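Local structure of caprin-2 (Danio rerio, 4OUS) at the interface of chains A and B. The protein takes part in canonical Wnt signalling and carries a C1q domain that probably assembles into trimers. Coordinates in Å, arbitrary orientation; residue numbers count along the deposited sequence, not the author numbering. Chains: chain A/B, Caprin-2.

The interface of chains A and B. Residues chain A 7, 130-131; chain B 54, 99, 130, 132-133.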
ATOM      1  N   ALA A   7      -6.698  13.040  -9.666  1.00  7.15           N
ATOM      2  CA  ALA A   7      -6.212  12.358  -8.477  1.00  7.54           C
ATOM      3  C   ALA A   7      -7.073  12.732  -7.299  1.00  6.62           C
ATOM      4  O   ALA A   7      -7.463  13.887  -7.156  1.00  8.54           O
ATOM      5  CB  ALA A   7      -4.756  12.716  -8.201  1.00  8.50           C
ATOM      6  N   PHE A 130      -5.401   7.734  -8.810  1.00  6.26           N
ATOM      7  CA  PHE A 130      -4.900   8.718  -9.749  1.00  6.34           C
ATOM      8  C   PHE A 130      -4.798   8.143 -11.151  1.00  6.53           C
ATOM      9  O   PHE A 130      -4.662   6.933 -11.354  1.00  6.78           O
ATOM     10  CB  PHE A 130      -3.543   9.290  -9.299  1.00  7.74           C
ATOM     11  CG  PHE A 130      -2.450   8.271  -9.122  1.00  7.93           C
ATOM     12  CD1 PHE A 130      -1.639   7.908 -10.185  1.00 10.13           C
ATOM     13  CD2 PHE A 130      -2.189   7.727  -7.879  1.00  9.33           C
ATOM     14  CE1 PHE A 130      -0.615   6.997 -10.018  1.00 11.39           C
ATOM     15  CE2 PHE A 130      -1.165   6.812  -7.708  1.00 11.25           C
ATOM     16  CZ  PHE A 130      -0.378   6.452  -8.781  1.00 12.06           C
ATOM     17  N   LEU A 131      -4.869   9.042 -12.118  1.00  6.93           N
ATOM     18  CA  LEU A 131      -4.677   8.723 -13.517  1.00  7.28           C
ATOM     19  C   LEU A 131      -3.211   8.420 -13.784  1.00  7.87           C
ATOM     20  O   LEU A 131      -2.335   9.221 -13.449  1.00 11.55           O
ATOM     21  CB  LEU A 131      -5.152   9.893 -14.373  1.00  8.33           C
ATOM     22  CG  LEU A 131      -4.894   9.823 -15.871  1.00  9.43           C
ATOM     23  CD1 LEU A 131      -5.595   8.637 -16.504  1.00 11.26           C
ATOM     24  CD2 LEU A 131      -5.350  11.118 -16.514  1.00 14.90           C
TER
ATOM     25  N   VAL B  54       2.698  11.515  -4.312  1.00  6.23           N
ATOM     26  CA  VAL B  54       2.176  10.285  -3.732  1.00  6.02           C
ATOM     27  C   VAL B  54       3.165   9.767  -2.699  1.00  5.63           C
ATOM     28  O   VAL B  54       4.363   9.728  -2.968  1.00  6.83           O
ATOM     29  CB  VAL B  54       1.961   9.218  -4.820  1.00  7.03           C
ATOM     30  CG1 VAL B  54       1.470   7.913  -4.213  1.00  8.88           C
ATOM     31  CG2 VAL B  54       1.004   9.724  -5.884  1.00  8.09           C
ATOM     32  N   VAL B  99      -2.148  11.028  -1.323  1.00  6.10           N
ATOM     33  CA  VAL B  99      -1.790  11.911  -2.424  1.00  6.68           C
ATOM     34  C   VAL B  99      -1.985  13.331  -1.921  1.00  6.72           C
ATOM     35  O   VAL B  99      -3.101  13.721  -1.568  1.00  8.65           O
ATOM     36  CB  VAL B  99      -2.631  11.680  -3.692  1.00  8.58           C
ATOM     37  CG1 VAL B  99      -2.075  12.516  -4.844  1.00  9.84           C
ATOM     38  CG2 VAL B  99      -2.655  10.206  -4.052  1.00 10.62           C
ATOM     39  N   PHE B 130       6.749  10.001  -4.587  1.00  6.26           N
ATOM     40  CA  PHE B 130       7.117  10.462  -5.911  1.00  6.34           C
ATOM     41  C   PHE B 130       6.217  11.593  -6.374  1.00  6.53           C
ATOM     42  O   PHE B 130       5.070  11.735  -5.940  1.00  6.78           O
ATOM     43  CB  PHE B 130       7.110   9.311  -6.934  1.00  7.74           C
ATOM     44  CG  PHE B 130       5.793   8.599  -7.080  1.00  7.93           C
ATOM     45  CD1 PHE B 130       4.841   9.046  -7.982  1.00 10.13           C
ATOM     46  CD2 PHE B 130       5.534   7.443  -6.367  1.00  9.33           C
ATOM     47  CE1 PHE B 130       3.644   8.376  -8.141  1.00 11.39           C
ATOM     48  CE2 PHE B 130       4.335   6.770  -6.523  1.00 11.25           C
ATOM     49  CZ  PHE B 130       3.394   7.239  -7.414  1.00 12.06           C
ATOM     50  N   LEU B 132       3.789  13.277  -8.796  1.00  7.94           N
ATOM     51  CA  LEU B 132       2.750  12.869  -9.732  1.00  9.05           C
ATOM     52  C   LEU B 132       2.489  13.965 -10.774  1.00  9.26           C
ATOM     53  O   LEU B 132       2.571  13.721 -11.978  1.00 11.38           O
ATOM     54  CB  LEU B 132       1.468  12.524  -8.976  1.00  9.65           C
ATOM     55  CG  LEU B 132       0.268  12.119  -9.829  1.00 10.30           C
ATOM     56  CD1 LEU B 132       0.546  10.818 -10.573  1.00 15.05           C
ATOM     57  CD2 LEU B 132      -0.971  11.994  -8.959  1.00 13.35           C
ATOM     58  N   TYR B 133       2.178  15.169 -10.301  1.00 10.03           N
ATOM     59  CA  TYR B 133       1.933  16.319 -11.171  1.00 10.54           C
ATOM     60  C   TYR B 133       2.716  17.528 -10.727  1.00 10.51           C
ATOM     61  O   TYR B 133       2.525  18.005  -9.615  1.00 13.44           O
ATOM     62  CB  TYR B 133       0.461  16.709 -11.181  1.00 12.23           C
ATOM     63  CG  TYR B 133      -0.460  15.674 -11.732  1.00 12.75           C
ATOM     64  CD1 TYR B 133      -0.302  15.212 -13.028  1.00 13.07           C
ATOM     65  CD2 TYR B 133      -1.515  15.184 -10.974  1.00 11.70           C
ATOM     66  CE1 TYR B 133      -1.156  14.271 -13.549  1.00 13.96           C
ATOM     67  CE2 TYR B 133      -2.367  14.242 -11.481  1.00 12.02           C
ATOM     68  CZ  TYR B 133      -2.185  13.791 -12.769  1.00 13.26           C
ATOM     69  OH  TYR B 133      -3.046  12.850 -13.275  1.00 15.54           O
TER
HETATM   70  O   HOH W   1      -1.422  11.285 -14.726  1.00 25.43           O
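A:Phe130 reaches across to chain B and packs against both methyls of B:Leu132, the tightly packed, apolar part of this patch. B:Leu132 CD1 lies over one face of the ring, toward its rim, 3.7 Å from A:Phe130 CD1, and its other methyl, CD2, sits 3.7 Å from A:Phe130 CB at the root of the side chain. The same CD2 also meets the methyl CB of A:Ala7 at 3.9 Å, so this one methyl rests against both strand 7-12 and strand 125-134 of chain A. The ring of A:Phe130 gets there with CG set between its own backbone N and carbonyl carbon (chi1 59°). Farther out the packing thins: B:Val54 CG2 lies over the same face, 4.1 Å from A:Phe130 CE2, and the CZ corners of A:Phe130 and B:Phe130 approach from opposite directions to 4.1 Å. A leucine in place of A:Phe130 would probably leave B:Val54 and the ring of B:Phe130 without their partner and open a gap beside B:Leu132. The other flank is looser and wetter. There water 1 sits 2.6 Å from the carbonyl O of A:Leu131. It bridges to the phenol OH of B:Tyr133, 2.7 Å away. Strands 7-12 and 125-134 of A face strands 51-60 and 125-134 of B, with B:Val99 of strand 93-102 more loosely near A:Ala7, joining two C1q jelly-roll domains of the three-chain assembly, with the same C-terminal strand used differently by each copy.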